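Local coordinates for protein bottromycin amidohydrolase (Streptomyces purpureus, PDB 6I5S) that probably hydrolyses a thiazoline-containing amide intermediate at a two-zinc active site, acting as the gatekeeper of bottromycin biosynthesis, at residues A[100-105]-A[298-303]; A[107-112]-A[359-364]; A[347-350]-A[355-358]; A[437-442]-A[447-452]. All blocks are in the same frame, centred on the assembly; numbering follows the deposited sequence.

Interaction 1 of 4, residues A[100-105]-A[298-303]; sequences VSDLVG and PSRRPA
Asp102 and Arg300 meet because each sets its CG opposite its own carbonyl carbon, with chi1 -54° in Asp102 and -77° in Arg300. From CG to NE the arginine chain is fully drawn out, which lets it span the 11.8 Å between Asp102 CA and Arg300 CA. An arginine suits this place: it is long enough to cross the distance and ends in a flat donor group that matches a carboxylate. The two groups come from opposite directions, their planes only 24° apart, and join in a bidentate, end-on salt bridge. Arg300 NH1 donates to Asp102 OD1 at 2.8 Å, almost straight, within the guanidinium plane and onto the syn lone pair. Arg300 NH2 reaches Asp102 OD2, also at 2.8 Å; this bond is nearly as straight and again on the syn side, though somewhat out of the carboxylate plane.

The carboxylate has further work to do. Asp102 OD2 also accepts from the backbone N of Ser98 and, weakly, from that of Ser99, so the aspartate ties the first turn of helix 100-108 to the chain leading out of strand 84-95, where the zinc ligands His94 (on the strand) and His96 (just past it) lie. On the other side, the neighbouring Arg301 bonds to the backbone O of Ala296 and weakly to that of Leu293, holding the turn that leads into helix 301-313. Two bonds side by side fix the rotation of both flat groups where a single one would allow swivelling, and the buried carboxylate probably has its charge largely balanced by the guanidinium it faces.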
loop_
_atom_site.group_PDB
_atom_site.type_symbol
_atom_site.label_atom_id
_atom_site.label_comp_id
_atom_site.label_asym_id
_atom_site.label_seq_id
_atom_site.Cartn_x
_atom_site.Cartn_y
_atom_site.Cartn_z
ATOM N N VAL A 100 0.984 15.248 2.434
ATOM C CA VAL A 100 1.794 15.240 1.217
ATOM C C VAL A 100 3.135 14.534 1.433
ATOM O O VAL A 100 3.693 13.973 0.484
ATOM C CB VAL A 100 1.984 16.685 0.716
ATOM C CG1 VAL A 100 2.719 17.512 1.744
ATOM C CG2 VAL A 100 2.727 16.700 -0.606
ATOM N N SER A 101 3.645 14.500 2.669
ATOM C CA SER A 101 4.848 13.715 2.960
ATOM C C SER A 101 4.669 12.260 2.553
ATOM O O SER A 101 5.581 11.635 2.006
ATOM C CB SER A 101 5.174 13.848 4.442
ATOM O OG SER A 101 6.240 12.990 4.783
ATOM N N ASP A 102 3.517 11.669 2.878
ATOM C CA ASP A 102 3.241 10.293 2.479
ATOM C C ASP A 102 3.231 10.139 0.964
ATOM O O ASP A 102 3.701 9.128 0.438
ATOM C CB ASP A 102 1.888 9.841 3.034
ATOM C CG ASP A 102 1.752 10.029 4.527
ATOM O OD1 ASP A 102 2.774 10.096 5.237
ATOM O OD2 ASP A 102 0.593 10.043 5.045
ATOM N N LEU A 103 2.620 11.090 0.248
ATOM C CA LEU A 103 2.530 10.986 -1.199
ATOM C C LEU A 103 3.922 10.979 -1.825
ATOM O O LEU A 103 4.212 10.187 -2.732
ATOM C CB LEU A 103 1.678 12.149 -1.740
ATOM C CG LEU A 103 0.170 12.152 -1.348
ATOM C CD1 LEU A 103 -0.463 13.440 -1.815
ATOM C CD2 LEU A 103 -0.525 10.969 -1.956
ATOM N N VAL A 104 4.810 11.835 -1.326
ATOM C CA VAL A 104 6.177 11.886 -1.839
ATOM C C VAL A 104 6.938 10.614 -1.514
ATOM O O VAL A 104 7.634 10.065 -2.376
ATOM C CB VAL A 104 6.901 13.145 -1.309
ATOM C CG1 VAL A 104 8.400 13.054 -1.694
ATOM C CG2 VAL A 104 6.257 14.446 -1.870
ATOM N N GLY A 105 6.789 10.100 -0.283
ATOM C CA GLY A 105 7.432 8.843 0.084
ATOM C C GLY A 105 7.032 7.700 -0.823
ATOM O O GLY A 105 7.884 6.934 -1.292
ATOM N N PRO A 298 4.346 15.828 12.171
ATOM C CA PRO A 298 4.091 16.317 13.532
ATOM C C PRO A 298 2.872 15.681 14.182
ATOM O O PRO A 298 2.908 15.368 15.383
ATOM C CB PRO A 298 3.929 17.824 13.328
ATOM C CG PRO A 298 4.615 18.098 12.031
ATOM C CD PRO A 298 4.385 16.929 11.188
ATOM N N SER A 299 1.818 15.405 13.406
ATOM C CA SER A 299 0.608 14.825 13.980
ATOM C C SER A 299 0.830 13.392 14.450
ATOM O O SER A 299 0.126 12.926 15.341
ATOM C CB SER A 299 -0.527 14.861 12.963
ATOM O OG SER A 299 -0.170 14.148 11.797
ATOM N N ARG A 300 1.755 12.663 13.825
ATOM C CA ARG A 300 2.010 11.290 14.194
ATOM C C ARG A 300 3.017 11.130 15.324
ATOM O O ARG A 300 3.033 10.075 15.948
ATOM C CB ARG A 300 2.530 10.511 12.993
ATOM C CG ARG A 300 1.459 10.136 12.009
ATOM C CD ARG A 300 2.115 9.648 10.751
ATOM N NE ARG A 300 1.123 9.322 9.763
ATOM C CZ ARG A 300 1.289 9.499 8.465
ATOM N NH1 ARG A 300 2.425 10.016 7.975
ATOM N NH2 ARG A 300 0.293 9.171 7.670
ATOM N N ARG A 301 3.848 12.133 15.591
ATOM C CA ARG A 301 4.993 11.926 16.468
ATOM C C ARG A 301 4.576 11.490 17.871
ATOM O O ARG A 301 5.286 10.659 18.461
ATOM C CB ARG A 301 5.838 13.210 16.500
ATOM C CG ARG A 301 7.334 13.012 16.533
ATOM C CD ARG A 301 8.033 14.346 16.169
ATOM N NE ARG A 301 8.236 14.523 14.721
ATOM C CZ ARG A 301 8.348 15.697 14.109
ATOM N NH1 ARG A 301 8.256 16.826 14.803
ATOM N NH2 ARG A 301 8.539 15.748 12.792
ATOM N N PRO A 302 3.474 11.981 18.459
ATOM C CA PRO A 302 3.130 11.507 19.826
ATOM C C PRO A 302 2.844 10.017 19.887
ATOM O O PRO A 302 3.388 9.325 20.750
ATOM C CB PRO A 302 1.905 12.366 20.194
ATOM C CG PRO A 302 2.070 13.609 19.344
ATOM C CD PRO A 302 2.622 13.100 18.035
ATOM N N ALA A 303 2.043 9.491 18.960
ATOM C CA ALA A 303 1.745 8.063 18.951
ATOM C C ALA A 303 2.988 7.259 18.646
ATOM O O ALA A 303 3.220 6.199 19.238
ATOM C CB ALA A 303 0.667 7.775 17.912
#

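Interaction 2 of 4, residues A[107-112]-A[359-364]; sequences LVHGVT and SFHKEI
A Schellman motif ends helix 100-108, and His109 and Val111, lying before and after its glycine, meet the helix 358-369. Gly110 is the C-prime residue; its positive phi, which favours glycine, turns the chain out of the helix and into strand 111-116, within a beta-alpha-beta crossover from strand 84-95. The turn presents the carbonyl of His109 to His361. His361 NE2 donates to His109 O over 2.9 Å, in a bond of 174° that lies in the imidazole plane and falls on a lone pair in the carbonyl plane. The same imidazole edge packs on the neighbouring side chain, His361 CD2 being 3.8 Å from His109 CB, while the two rings meet rim to rim with their planes 44° apart.

Beside this polar pair is an apolar one. Phe360 swings its CG opposite the backbone N (chi1 -175°) and turns one ring face to Val111, whose CG2 sits 4.1 Å from the centroid of the Phe360 ring in a CH-pi contact. Replacing His361 by an alanine would probably leave His109 O without its side-chain donor and open a gap beside His109 CB. His361 ND1 is hydrogen-bonded to a glycerol probably left from crystallisation. Two buried carbonyls are thus satisfied by imidazole nitrogens, His109 O by His361 NE2 and Gly105 O by His109 ND1, whereas valine and phenylalanine supply the purely hydrophobic half.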
loop_
_atom_site.group_PDB
_atom_site.type_symbol
_atom_site.label_atom_id
_atom_site.label_comp_id
_atom_site.label_asym_id
_atom_site.label_seq_id
_atom_site.Cartn_x
_atom_site.Cartn_y
_atom_site.Cartn_z
ATOM N N LEU A 107 5.910 7.911 -4.019
ATOM C CA LEU A 107 6.429 8.098 -5.367
ATOM C C LEU A 107 7.900 7.745 -5.439
ATOM O O LEU A 107 8.360 7.112 -6.386
ATOM C CB LEU A 107 6.268 9.558 -5.790
ATOM C CG LEU A 107 4.839 9.963 -6.129
ATOM C CD1 LEU A 107 4.867 11.479 -6.396
ATOM C CD2 LEU A 107 4.357 9.177 -7.330
ATOM N N VAL A 108 8.654 8.193 -4.452
ATOM C CA VAL A 108 10.110 7.977 -4.447
ATOM C C VAL A 108 10.438 6.489 -4.472
ATOM O O VAL A 108 11.488 6.078 -4.983
ATOM C CB VAL A 108 10.700 8.676 -3.196
ATOM C CG1 VAL A 108 12.004 8.051 -2.772
ATOM C CG2 VAL A 108 10.843 10.160 -3.462
ATOM N N HIS A 109 9.537 5.655 -3.949
ATOM C CA HIS A 109 9.768 4.231 -3.857
ATOM C C HIS A 109 9.037 3.450 -4.932
ATOM O O HIS A 109 8.971 2.213 -4.834
ATOM C CB HIS A 109 9.420 3.721 -2.447
ATOM C CG HIS A 109 10.389 4.237 -1.437
ATOM N ND1 HIS A 109 10.250 5.460 -0.829
ATOM C CD2 HIS A 109 11.559 3.712 -0.978
ATOM C CE1 HIS A 109 11.306 5.692 -0.060
ATOM N NE2 HIS A 109 12.115 4.647 -0.131
ATOM N N GLY A 110 8.576 4.144 -5.982
ATOM C CA GLY A 110 7.985 3.496 -7.142
ATOM C C GLY A 110 6.511 3.196 -7.011
ATOM O O GLY A 110 5.945 2.497 -7.857
ATOM N N VAL A 111 5.896 3.667 -5.943
ATOM C CA VAL A 111 4.474 3.420 -5.683
ATOM C C VAL A 111 3.681 4.536 -6.357
ATOM O O VAL A 111 3.710 5.701 -5.920
ATOM C CB VAL A 111 4.182 3.371 -4.191
ATOM C CG1 VAL A 111 2.659 3.155 -3.995
ATOM C CG2 VAL A 111 4.936 2.262 -3.486
ATOM N N THR A 112 2.970 4.175 -7.416
ATOM C CA THR A 112 2.233 5.111 -8.224
ATOM C C THR A 112 0.726 5.055 -8.009
ATOM O O THR A 112 0.003 5.804 -8.672
ATOM C CB THR A 112 2.545 4.892 -9.724
ATOM O OG1 THR A 112 2.263 3.558 -10.111
ATOM C CG2 THR A 112 4.028 5.156 -10.034
ATOM N N SER A 359 8.292 1.353 3.725
ATOM C CA SER A 359 7.533 0.237 4.304
ATOM C C SER A 359 6.993 -0.690 3.218
ATOM O O SER A 359 6.774 -1.898 3.468
ATOM C CB SER A 359 6.374 0.755 5.169
ATOM O OG SER A 359 5.435 1.526 4.440
ATOM N N PHE A 360 6.743 -0.149 2.029
ATOM C CA PHE A 360 6.308 -0.993 0.919
ATOM C C PHE A 360 7.360 -2.066 0.633
ATOM O O PHE A 360 7.044 -3.256 0.461
ATOM C CB PHE A 360 6.048 -0.147 -0.324
ATOM C CG PHE A 360 5.499 -0.925 -1.465
ATOM C CD1 PHE A 360 4.174 -1.278 -1.445
ATOM C CD2 PHE A 360 6.303 -1.390 -2.485
ATOM C CE1 PHE A 360 3.615 -2.036 -2.472
ATOM C CE2 PHE A 360 5.749 -2.128 -3.537
ATOM C CZ PHE A 360 4.404 -2.466 -3.510
ATOM N N HIS A 361 8.621 -1.645 0.544
ATOM C CA HIS A 361 9.716 -2.583 0.321
ATOM C C HIS A 361 9.980 -3.447 1.541
ATOM O O HIS A 361 10.451 -4.573 1.378
ATOM C CB HIS A 361 10.929 -1.779 -0.189
ATOM C CG HIS A 361 10.626 -1.173 -1.515
ATOM N ND1 HIS A 361 10.615 -1.934 -2.668
ATOM C CD2 HIS A 361 10.143 0.044 -1.847
ATOM C CE1 HIS A 361 10.196 -1.172 -3.670
ATOM N NE2 HIS A 361 9.879 0.021 -3.192
ATOM N N LYS A 362 9.703 -2.960 2.743
ATOM C CA LYS A 362 9.751 -3.854 3.907
ATOM C C LYS A 362 8.725 -4.967 3.807
ATOM O O LYS A 362 8.993 -6.109 4.239
ATOM C CB LYS A 362 9.544 -3.089 5.198
ATOM C CG LYS A 362 10.674 -2.156 5.586
ATOM C CD LYS A 362 10.547 -1.811 7.045
ATOM C CE LYS A 362 11.587 -0.840 7.479
ATOM N NZ LYS A 362 11.623 -0.694 8.971
ATOM N N GLU A 363 7.558 -4.677 3.223
ATOM C CA GLU A 363 6.546 -5.712 3.094
ATOM C C GLU A 363 6.937 -6.702 2.009
ATOM O O GLU A 363 6.747 -7.905 2.187
ATOM C CB GLU A 363 5.185 -5.097 2.786
ATOM C CG GLU A 363 4.029 -6.149 2.657
ATOM C CD GLU A 363 3.720 -6.860 3.906
ATOM O OE1 GLU A 363 4.383 -6.551 4.924
ATOM O OE2 GLU A 363 2.801 -7.783 3.890
ATOM N N ILE A 364 7.545 -6.231 0.903
ATOM C CA ILE A 364 8.147 -7.175 -0.049
ATOM C C ILE A 364 9.168 -8.059 0.657
ATOM O O ILE A 364 9.204 -9.280 0.449
ATOM C CB ILE A 364 8.779 -6.433 -1.239
ATOM C CG1 ILE A 364 7.620 -5.890 -2.128
ATOM C CG2 ILE A 364 9.705 -7.346 -2.058
ATOM C CD1 ILE A 364 8.095 -4.959 -3.192
#

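Interaction 3 of 4, residues A[347-350]-A[355-358]; sequences TDCG and VAGP
Apolar packing is what joins Cys349 to Ala356; no hydrogen bond runs between 347-350 and 355-358. Cys349 CB lies 3.7 Å from Ala356 N, over the peptide entering the alanine. With SG between the backbone N and the carbonyl carbon (chi1 60°), the sulfur lies against the methyl of Ala356, Cys349 SG to Ala356 CB being 3.8 Å. Small side chains suit this place, for the CA atoms of Cys349 and Ala356 are a mere 5.1 Å apart. Asp92 and Ala95 of strand 84-95 and Ser359 of helix 358-369 also touch the cysteine.

Hydrogen bonding shapes 347-350 from within. Thr347 OG1 accepts from Cys349 N at 3.0 Å, forming an ST turn, and is also bonded to Asp92, so the threonine hydroxyl links the turn to the strand. Backbone angles matter as well: Gly350 and Gly357 have positive phi, with conformations that would press a CB against the preceding carbonyl O, and both positions therefore call for glycine.

Metal coordination is the third kind. Asp348 OD1 binds a zinc ion together with His94, His96 and the carboxylated lysine Xaa183, while Asp348 OD2 pairs with Arg279 in a salt bridge. The ST turn thus spans the metal ligand itself. A carboxylated lysine between two zinc ions, an HxH pair and a late aspartate are the hallmarks of the binuclear amidohydrolase superfamily site.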
loop_
_atom_site.group_PDB
_atom_site.type_symbol
_atom_site.label_atom_id
_atom_site.label_comp_id
_atom_site.label_asym_id
_atom_site.label_seq_id
_atom_site.Cartn_x
_atom_site.Cartn_y
_atom_site.Cartn_z
ATOM N N THR A 347 0.776 -1.962 3.590
ATOM C CA THR A 347 1.673 -1.615 4.685
ATOM C C THR A 347 1.012 -1.128 5.961
ATOM O O THR A 347 1.653 -1.197 7.020
ATOM C CB THR A 347 2.650 -0.518 4.252
ATOM O OG1 THR A 347 1.946 0.688 3.917
ATOM C CG2 THR A 347 3.474 -1.001 3.077
ATOM N N ASP A 348 -0.205 -0.589 5.892
ATOM C CA ASP A 348 -0.764 0.182 7.006
ATOM C C ASP A 348 0.159 1.336 7.377
ATOM O O ASP A 348 0.252 1.732 8.543
ATOM C CB ASP A 348 -1.057 -0.726 8.223
ATOM C CG ASP A 348 -2.460 -0.563 8.786
ATOM O OD1 ASP A 348 -3.216 0.321 8.387
ATOM O OD2 ASP A 348 -2.803 -1.373 9.656
ATOM N N CYS A 349 0.822 1.917 6.370
ATOM C CA CYS A 349 1.715 3.035 6.621
ATOM C C CYS A 349 0.962 4.135 7.328
ATOM O O CYS A 349 -0.218 4.416 7.063
ATOM C CB CYS A 349 2.409 3.522 5.351
ATOM S SG CYS A 349 1.306 4.110 3.998
ATOM N N GLY A 350 1.676 4.813 8.206
ATOM C CA GLY A 350 1.079 5.733 9.156
ATOM C C GLY A 350 1.022 5.185 10.560
ATOM O O GLY A 350 1.074 5.952 11.512
ATOM N N VAL A 355 6.678 3.652 7.603
ATOM C CA VAL A 355 6.880 4.906 6.876
ATOM C C VAL A 355 6.434 4.709 5.439
ATOM O O VAL A 355 6.942 3.827 4.742
ATOM C CB VAL A 355 8.349 5.352 6.926
ATOM C CG1 VAL A 355 8.579 6.674 6.107
ATOM C CG2 VAL A 355 8.807 5.576 8.368
ATOM N N ALA A 356 5.504 5.560 4.982
ATOM C CA ALA A 356 5.048 5.503 3.590
ATOM C C ALA A 356 6.233 5.547 2.613
ATOM O O ALA A 356 7.022 6.496 2.598
ATOM C CB ALA A 356 4.084 6.677 3.289
ATOM N N GLY A 357 6.316 4.542 1.756
ATOM C CA GLY A 357 7.418 4.426 0.832
ATOM C C GLY A 357 8.345 3.266 1.181
ATOM O O GLY A 357 8.246 2.157 0.622
ATOM N N PRO A 358 9.258 3.475 2.129
ATOM C CA PRO A 358 10.153 2.354 2.497
ATOM C C PRO A 358 9.409 1.144 3.023
ATOM O O PRO A 358 9.839 0.021 2.771
ATOM C CB PRO A 358 11.062 2.961 3.579
ATOM C CG PRO A 358 10.875 4.424 3.481
ATOM C CD PRO A 358 9.552 4.691 2.892
#

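Interaction 4 of 4, residues A[437-442]-A[447-452]; sequences LWSLRL and LDPSAW
Trp438 sets its edge on the face of Trp452 in the buried, tightly packed part of this contact. Trp438 CZ2 stands over the centre of the Trp452 indole, 3.7 Å from Trp452 CE2, and the rings make a T-shaped pair with planes at 87°. Trp438 NE1 also reaches back to Trp452 O at 3.0 Å, a weak, bent bond. Leu442, the residue most covered here, fills the corner: its CD1 touches Trp452 CB at 3.7 Å, and its CD2 lies 4.2 Å from Leu447 CD2. A leucine in place of Trp452 would probably deprive Trp438 of the broad aromatic face its edge rests on, and leave Ala456 O without the indole N-H that bonds to it.

The chain gets here by reversing at the end of helix 431-444. Leu447 N donates to Leu442 O at 3.0 Å, and an Asx turn then starts the 3-10 segment 449-451: Asp448 OD1 takes both Ser450 N and Ser450 OG from the same face of its carboxylate. Proline suits the first position of that short helical turn, where no backbone N-H is needed.

The more exposed side is a small patch, though close where it touches: Pro449 CG comes within 3.1 Å of Ser439 OG, which is turned opposite the backbone N (chi1 170°). Looser still are Asp448 and Ser450, whose CB atoms point away from the helix and which are exposed beyond it.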
loop_
_atom_site.group_PDB
_atom_site.type_symbol
_atom_site.label_atom_id
_atom_site.label_comp_id
_atom_site.label_asym_id
_atom_site.label_seq_id
_atom_site.Cartn_x
_atom_site.Cartn_y
_atom_site.Cartn_z
ATOM N N LEU A 437 13.483 14.746 -4.206
ATOM C CA LEU A 437 12.180 14.619 -3.539
ATOM C C LEU A 437 12.314 13.951 -2.190
ATOM O O LEU A 437 11.755 14.412 -1.194
ATOM C CB LEU A 437 11.191 13.829 -4.406
ATOM C CG LEU A 437 10.583 14.558 -5.621
ATOM C CD1 LEU A 437 9.796 13.612 -6.543
ATOM C CD2 LEU A 437 9.672 15.582 -5.099
ATOM N N TRP A 438 13.089 12.889 -2.112
ATOM C CA TRP A 438 13.266 12.227 -0.820
ATOM C C TRP A 438 13.983 13.164 0.157
ATOM O O TRP A 438 13.549 13.339 1.303
ATOM C CB TRP A 438 14.025 10.906 -1.020
ATOM C CG TRP A 438 14.165 10.047 0.211
ATOM C CD1 TRP A 438 15.340 9.669 0.803
ATOM C CD2 TRP A 438 13.111 9.442 1.003
ATOM N NE1 TRP A 438 15.099 8.870 1.900
ATOM C CE2 TRP A 438 13.745 8.717 2.050
ATOM C CE3 TRP A 438 11.714 9.425 0.930
ATOM C CZ2 TRP A 438 13.024 8.013 3.015
ATOM C CZ3 TRP A 438 11.009 8.716 1.911
ATOM C CH2 TRP A 438 11.673 8.005 2.897
ATOM N N SER A 439 15.067 13.826 -0.293
ATOM C CA SER A 439 15.760 14.762 0.582
ATOM C C SER A 439 14.812 15.856 1.081
ATOM O O SER A 439 14.857 16.234 2.261
ATOM C CB SER A 439 16.985 15.343 -0.140
ATOM O OG SER A 439 17.482 16.386 0.623
ATOM N N LEU A 440 13.923 16.363 0.208
ATOM C CA LEU A 440 13.017 17.415 0.638
ATOM C C LEU A 440 11.987 16.877 1.627
ATOM O O LEU A 440 11.699 17.523 2.643
ATOM C CB LEU A 440 12.300 17.993 -0.570
ATOM C CG LEU A 440 11.345 19.147 -0.280
ATOM C CD1 LEU A 440 12.074 20.323 0.272
ATOM C CD2 LEU A 440 10.693 19.505 -1.583
ATOM N N ARG A 441 11.510 15.668 1.381
ATOM C CA ARG A 441 10.569 15.018 2.313
ATOM C C ARG A 441 11.190 14.883 3.700
ATOM O O ARG A 441 10.527 15.096 4.724
ATOM C CB ARG A 441 10.159 13.637 1.745
ATOM C CG ARG A 441 10.197 12.429 2.742
ATOM C CD ARG A 441 9.086 12.522 3.580
ATOM N NE ARG A 441 8.883 11.393 4.496
ATOM C CZ ARG A 441 8.983 11.478 5.801
ATOM N NH1 ARG A 441 9.487 12.578 6.388
ATOM N NH2 ARG A 441 8.571 10.446 6.514
ATOM N N LEU A 442 12.486 14.561 3.764
ATOM C CA LEU A 442 13.151 14.423 5.066
ATOM C C LEU A 442 13.414 15.780 5.706
ATOM O O LEU A 442 13.144 15.958 6.897
ATOM C CB LEU A 442 14.476 13.645 4.920
ATOM C CG LEU A 442 14.307 12.229 4.367
ATOM C CD1 LEU A 442 15.665 11.656 4.025
ATOM C CD2 LEU A 442 13.577 11.317 5.373
ATOM N N LEU A 447 14.660 16.178 9.522
ATOM C CA LEU A 447 15.755 15.224 9.533
ATOM C C LEU A 447 16.747 15.605 8.448
ATOM O O LEU A 447 16.350 15.876 7.316
ATOM C CB LEU A 447 15.242 13.806 9.304
ATOM C CG LEU A 447 16.345 12.749 9.412
ATOM C CD1 LEU A 447 16.852 12.655 10.802
ATOM C CD2 LEU A 447 15.771 11.406 8.948
ATOM N N ASP A 448 18.028 15.626 8.804
ATOM C CA ASP A 448 19.099 15.829 7.862
ATOM C C ASP A 448 19.019 14.766 6.774
ATOM O O ASP A 448 19.138 13.572 7.082
ATOM C CB ASP A 448 20.432 15.743 8.606
ATOM C CG ASP A 448 21.605 16.099 7.748
ATOM O OD1 ASP A 448 21.494 16.075 6.505
ATOM O OD2 ASP A 448 22.660 16.376 8.345
ATOM N N PRO A 449 18.851 15.142 5.503
ATOM C CA PRO A 449 18.764 14.122 4.442
ATOM C C PRO A 449 19.936 13.171 4.404
ATOM O O PRO A 449 19.773 12.040 3.942
ATOM C CB PRO A 449 18.698 14.963 3.155
ATOM C CG PRO A 449 18.315 16.294 3.596
ATOM C CD PRO A 449 18.840 16.504 4.960
ATOM N N SER A 450 21.132 13.587 4.833
ATOM C CA SER A 450 22.242 12.652 4.794
ATOM C C SER A 450 22.077 11.501 5.782
ATOM O O SER A 450 22.823 10.521 5.701
ATOM C CB SER A 450 23.542 13.420 5.056
ATOM O OG SER A 450 23.450 14.112 6.282
ATOM N N ALA A 451 21.134 11.596 6.716
ATOM C CA ALA A 451 20.874 10.501 7.643
ATOM C C ALA A 451 20.085 9.347 7.028
ATOM O O ALA A 451 19.980 8.285 7.672
ATOM C CB ALA A 451 20.113 11.032 8.851
ATOM N N TRP A 452 19.493 9.519 5.827
ATOM C CA TRP A 452 18.619 8.488 5.259
ATOM C C TRP A 452 18.746 8.502 3.729
ATOM O O TRP A 452 17.916 9.088 2.980
ATOM C CB TRP A 452 17.155 8.660 5.685
ATOM C CG TRP A 452 16.284 7.450 5.458
ATOM C CD1 TRP A 452 16.519 6.368 4.626
ATOM C CD2 TRP A 452 15.035 7.182 6.094
ATOM N NE1 TRP A 452 15.511 5.444 4.757
ATOM C CE2 TRP A 452 14.574 5.932 5.617
ATOM C CE3 TRP A 452 14.247 7.883 7.006
ATOM C CZ2 TRP A 452 13.393 5.373 6.038
ATOM C CZ3 TRP A 452 13.065 7.331 7.406
ATOM C CH2 TRP A 452 12.657 6.077 6.944
#

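Overall arrangement
Interactions 1 and 2 share helix 100-108, one near its start and the other at its end, with centres 16 Å apart. Interaction 3 touches both and reaches the metals: it supplies the zinc ligand Asp348, and its centre is about 10 Å from that of interaction 1 and 8 Å from that of interaction 2. Arg300 NE packs on Gly350 CA at 3.6 Å, and the Arg300 side chain is about 11 Å from a zinc ion. His109 touches both Gly357 and Pro358, and its CE1 lies 3.6 Å from Trp438 CZ3, an edge-to-face pair joining interactions 2 and 4. Pro358 in turn contacts both tryptophans of interaction 4, the outermost of the four.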